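Local coordinates for lipoate-protein ligase 1 (Plasmodium falciparum, PDB 5T8U) that belongs to the lipoate-protein ligase family and carries lipoic acid in a pocket of its ligase A/B-type catalytic domain, at residues V99-D102 and L103-C107; N172-K175 and N176-N179. One frame throughout, in Å; residues are numbered along the deposited sequence.

Contact 1 (V99-D102 and L103-C107); sequences VYHD and LGNVC. With LPA (lipoic acid), chain C.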
loop_
_atom_site.group_PDB
_atom_site.type_symbol
_atom_site.label_atom_id
_atom_site.label_comp_id
_atom_site.label_asym_id
_atom_site.label_seq_id
_atom_site.Cartn_x
_atom_site.Cartn_y
_atom_site.Cartn_z
ATOM N N VAL A 99 -9.796 -3.055 1.199
ATOM C CA VAL A 99 -9.976 -2.626 2.578
ATOM C C VAL A 99 -10.937 -1.446 2.612
ATOM O O VAL A 99 -11.169 -0.765 1.611
ATOM C CB VAL A 99 -8.639 -2.246 3.250
ATOM C CG1 VAL A 99 -7.730 -3.466 3.349
ATOM C CG2 VAL A 99 -7.955 -1.123 2.487
ATOM N N TYR A 100 -11.492 -1.211 3.798
ATOM C CA TYR A 100 -12.437 -0.134 4.043
ATOM C C TYR A 100 -11.808 0.891 4.975
ATOM O O TYR A 100 -11.058 0.534 5.888
ATOM C CB TYR A 100 -13.724 -0.689 4.658
ATOM C CG TYR A 100 -14.734 0.349 5.091
ATOM C CD1 TYR A 100 -15.604 0.930 4.177
ATOM C CD2 TYR A 100 -14.835 0.729 6.421
ATOM C CE1 TYR A 100 -16.534 1.868 4.574
ATOM C CE2 TYR A 100 -15.763 1.668 6.828
ATOM C CZ TYR A 100 -16.610 2.233 5.901
ATOM O OH TYR A 100 -17.538 3.168 6.296
ATOM N N HIS A 101 -12.119 2.163 4.741
ATOM C CA HIS A 101 -11.571 3.260 5.524
ATOM C C HIS A 101 -12.695 4.143 6.033
ATOM O O HIS A 101 -13.735 4.289 5.387
ATOM C CB HIS A 101 -10.603 4.122 4.701
ATOM C CG HIS A 101 -9.225 3.552 4.581
ATOM N ND1 HIS A 101 -8.868 2.332 5.112
ATOM C CD2 HIS A 101 -8.111 4.043 3.987
ATOM C CE1 HIS A 101 -7.594 2.095 4.851
ATOM N NE2 HIS A 101 -7.112 3.118 4.169
ATOM N N ASP A 102 -12.476 4.726 7.207
ATOM C CA ASP A 102 -13.300 5.818 7.705
ATOM C C ASP A 102 -12.482 6.568 8.749
ATOM O O ASP A 102 -11.323 6.236 9.012
ATOM C CB ASP A 102 -14.633 5.310 8.268
ATOM C CG ASP A 102 -14.467 4.473 9.523
ATOM O OD1 ASP A 102 -13.339 4.378 10.048
ATOM O OD2 ASP A 102 -15.475 3.901 9.988
ATOM N N LEU A 103 -13.097 7.582 9.354
ATOM C CA LEU A 103 -12.385 8.401 10.326
ATOM C C LEU A 103 -12.011 7.635 11.588
ATOM O O LEU A 103 -11.266 8.170 12.416
ATOM C CB LEU A 103 -13.226 9.626 10.683
ATOM C CG LEU A 103 -13.497 10.579 9.516
ATOM C CD1 LEU A 103 -14.467 11.674 9.927
ATOM C CD2 LEU A 103 -12.204 11.188 8.990
ATOM N N GLY A 104 -12.493 6.406 11.754
ATOM C CA GLY A 104 -12.123 5.595 12.892
ATOM C C GLY A 104 -10.802 4.874 12.763
ATOM O O GLY A 104 -10.451 4.090 13.649
ATOM N N ASN A 105 -10.055 5.111 11.686
ATOM C CA ASN A 105 -8.778 4.445 11.471
ATOM C C ASN A 105 -7.763 5.450 10.949
ATOM O O ASN A 105 -8.113 6.425 10.278
ATOM C CB ASN A 105 -8.904 3.265 10.492
ATOM C CG ASN A 105 -9.095 3.710 9.053
ATOM O OD1 ASN A 105 -10.223 3.858 8.583
ATOM N ND2 ASN A 105 -7.990 3.911 8.344
ATOM N N VAL A 106 -6.499 5.195 11.269
ATOM C CA VAL A 106 -5.392 6.029 10.838
ATOM C C VAL A 106 -4.663 5.321 9.704
ATOM O O VAL A 106 -4.732 4.098 9.548
ATOM C CB VAL A 106 -4.430 6.339 12.011
ATOM C CG1 VAL A 106 -3.361 7.348 11.601
ATOM C CG2 VAL A 106 -5.210 6.850 13.217
ATOM N N CYS A 107 -3.962 6.105 8.888
ATOM C CA CYS A 107 -3.144 5.589 7.799
ATOM C C CYS A 107 -1.740 6.163 7.926
ATOM O O CYS A 107 -1.570 7.385 8.019
ATOM C CB CYS A 107 -3.731 5.947 6.427
ATOM S SG CYS A 107 -5.346 5.213 6.075
HETATM C C1 LPA C . -3.844 -5.912 3.431
HETATM O O1 LPA C . -4.430 -6.270 4.486
HETATM C C2 LPA C . -3.067 -4.598 3.400
HETATM O O2 LPA C . -3.896 -6.638 2.404
HETATM C C3 LPA C . -4.049 -3.434 3.494
HETATM C C4 LPA C . -3.355 -2.131 3.105
HETATM C C5 LPA C . -4.415 -1.048 2.911
HETATM C C6 LPA C . -3.837 0.139 2.435
HETATM S S6 LPA C . -4.915 0.997 1.745
HETATM C C7 LPA C . -3.139 1.218 3.937
HETATM C C8 LPA C . -3.428 2.756 3.632
HETATM S S8 LPA C . -4.379 2.817 2.067
#

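Contact 2 (N172-K175 and N176-N179); sequences NLEK and NILN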
loop_
_atom_site.group_PDB
_atom_site.type_symbol
_atom_site.label_atom_id
_atom_site.label_comp_id
_atom_site.label_asym_id
_atom_site.label_seq_id
_atom_site.Cartn_x
_atom_site.Cartn_y
_atom_site.Cartn_z
ATOM N N ASN A 172 -11.031 3.267 15.850
ATOM C CA ASN A 172 -12.466 3.197 16.103
ATOM C C ASN A 172 -13.229 2.842 14.832
ATOM O O ASN A 172 -14.379 3.251 14.655
ATOM C CB ASN A 172 -12.975 4.521 16.676
ATOM C CG ASN A 172 -14.401 4.429 17.189
ATOM O OD1 ASN A 172 -14.839 3.378 17.655
ATOM N ND2 ASN A 172 -15.134 5.533 17.094
ATOM N N LEU A 173 -12.600 2.087 13.933
ATOM C CA LEU A 173 -13.251 1.710 12.687
ATOM C C LEU A 173 -14.571 0.998 12.962
ATOM O O LEU A 173 -14.693 0.215 13.907
ATOM C CB LEU A 173 -12.329 0.811 11.858
ATOM C CG LEU A 173 -12.916 0.249 10.561
ATOM C CD1 LEU A 173 -13.229 1.377 9.605
ATOM C CD2 LEU A 173 -11.971 -0.754 9.923
ATOM N N GLU A 174 -15.569 1.288 12.132
ATOM C CA GLU A 174 -16.853 0.597 12.199
ATOM C C GLU A 174 -16.654 -0.816 11.666
ATOM O O GLU A 174 -16.561 -1.031 10.456
ATOM C CB GLU A 174 -17.906 1.358 11.401
ATOM C CG GLU A 174 -19.334 0.899 11.644
ATOM C CD GLU A 174 -20.349 1.751 10.906
ATOM O OE1 GLU A 174 -21.563 1.580 11.149
ATOM O OE2 GLU A 174 -19.934 2.593 10.083
ATOM N N LYS A 175 -16.575 -1.791 12.574
ATOM C CA LYS A 175 -16.202 -3.148 12.183
ATOM C C LYS A 175 -17.336 -3.876 11.471
ATOM O O LYS A 175 -17.094 -4.605 10.502
ATOM C CB LYS A 175 -15.765 -3.944 13.413
ATOM C CG LYS A 175 -15.450 -5.402 13.118
ATOM C CD LYS A 175 -15.121 -6.174 14.385
ATOM C CE LYS A 175 -14.888 -7.646 14.085
ATOM N NZ LYS A 175 -14.580 -8.427 15.315
ATOM N N ASN A 176 -18.576 -3.704 11.934
ATOM C CA ASN A 176 -19.683 -4.482 11.386
ATOM C C ASN A 176 -20.043 -4.048 9.971
ATOM O O ASN A 176 -20.473 -4.880 9.163
ATOM C CB ASN A 176 -20.904 -4.367 12.298
ATOM C CG ASN A 176 -20.758 -5.178 13.574
ATOM O OD1 ASN A 176 -19.990 -6.138 13.629
ATOM N ND2 ASN A 176 -21.502 -4.798 14.605
ATOM N N ILE A 177 -19.875 -2.764 9.647
ATOM C CA ILE A 177 -20.307 -2.256 8.349
ATOM C C ILE A 177 -19.521 -2.885 7.206
ATOM O O ILE A 177 -20.002 -2.912 6.067
ATOM C CB ILE A 177 -20.192 -0.715 8.323
ATOM C CG1 ILE A 177 -21.092 -0.125 7.235
ATOM C CG2 ILE A 177 -18.746 -0.266 8.122
ATOM C CD1 ILE A 177 -22.543 -0.012 7.650
ATOM N N LEU A 178 -18.323 -3.405 7.485
ATOM C CA LEU A 178 -17.447 -3.904 6.429
ATOM C C LEU A 178 -18.170 -4.886 5.514
ATOM O O LEU A 178 -18.103 -4.774 4.284
ATOM C CB LEU A 178 -16.216 -4.567 7.047
ATOM C CG LEU A 178 -15.387 -3.709 8.004
ATOM C CD1 LEU A 178 -14.232 -4.513 8.578
ATOM C CD2 LEU A 178 -14.867 -2.482 7.292
ATOM N N ASN A 179 -18.870 -5.858 6.100
ATOM C CA ASN A 179 -19.492 -6.916 5.313
ATOM C C ASN A 179 -20.532 -6.399 4.328
ATOM O O ASN A 179 -20.982 -7.170 3.474
ATOM C CB ASN A 179 -20.126 -7.948 6.248
ATOM C CG ASN A 179 -19.094 -8.821 6.938
ATOM O OD1 ASN A 179 -18.134 -9.275 6.316
ATOM N ND2 ASN A 179 -19.283 -9.050 8.232
#

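Contact 1 (V99-D102 and L103-C107)
Two hydrogen bonds join Asp102 and Asn105 across a type I beta turn, and a third lies within it. In the straightest, Asp102 N gives its hydrogen to Asn105 OD1 at 2.8 Å (N-H...O 172°), arriving nearly in line with the amide carbonyl. The backbone bond that closes the turn, Asn105 N to Asp102 O, is longer at 3.2 Å. The third runs from Gly104 N to Asp102 OD1 at 2.8 Å, but from well above the carboxylate plane. Asn105 can turn its amide back to the chain because CG sits between the backbone N and the carbonyl carbon (chi1 73°).

The second group of contacts surrounds the His101 ring. Asn105 ND2 lies over one face, offset toward the rim, with the ring and amide planes 47° apart. Cys107 SG approaches obliquely, 3.3 Å from His101 NE2. The bond from His101 ND1 to Tyr100 O, 2.9 Å long, helps to set the ring's rotation.

At the ring's edge lies lipoic acid, S8 being 3.5 Å from His101 NE2, while Val99 flanks its aliphatic chain. With His101 ND1 engaged as a donor and NE2 buried without a polar partner, near the sulfurs of Cys107 and the ligand, lipoic acid meets this edge of the ring by van der Waals contact.

Contact 2 (N172-K175 and N176-N179)
Leu173 opens the contact with an apolar touch: its CD2 lies 4.3 Å from CD2 of Leu178, five residues on. CG stands opposite the backbone N (chi1 176°), and from there the branch reaches toward the later leucine. This is a loose meeting of methyl groups, and the same side chain also packs on Tyr100 and Leu204.

Glu174 makes a broader contact with Ile177, three residues ahead. Its extended chain runs across the isoleucine, and Ile177 CB sits against the face of the carboxylate, almost straight along the plane normal from Glu174 CD at 3.6 Å, while CB and CG of the glutamate lie beside the CG2 methyl. That methyl, Ile177 CG2, also meets the backbone, at 3.3 Å from Glu174 O. The glutamate thus contributes its aliphatic stem and the face of its carboxylate, in van der Waals contact.

Lys175 takes part through its backbone. Its carbonyl oxygen accepts a weak hydrogen bond from Leu178 N, 3.5 Å long with an N-H...O angle of 155°, and Leu178 CG packs against the same Lys175 O at 3.2 Å. The fully extended side chain leads away from the turn and places NZ where it hydrogen-bonds Ile202 O and Thr201 OG1.

That one weak i to i+3 bond, together with backbone angles at Asn176 and Ile177 that suit a turn, is consistent with a beta turn connecting the loop after strand 162-170 to the short helix 178-181 of the catalytic domain.

Contact 1 precedes contact 2 along the chain, and their centres are about 10 Å apart. They touch directly. Gly104 O probably accepts a hydrogen bond from Asn172 N, although the 2.4 Å separation is too short to be taken literally. Leu173 CD1 makes a tight contact with Asp102 OD1 at 3.0 Å, and Asp102 OD2 receives a weak hydrogen bond from Glu174 N. Farther along, Leu178 CD2 meets Tyr100 CD2 at 3.3 Å. Contact 1 supplies Val99, His101 and Cys107 to the lipoic acid pocket; contact 2 lies farther from the ligand, the Leu173 side chain being about 10 Å away, and includes no pocket residue.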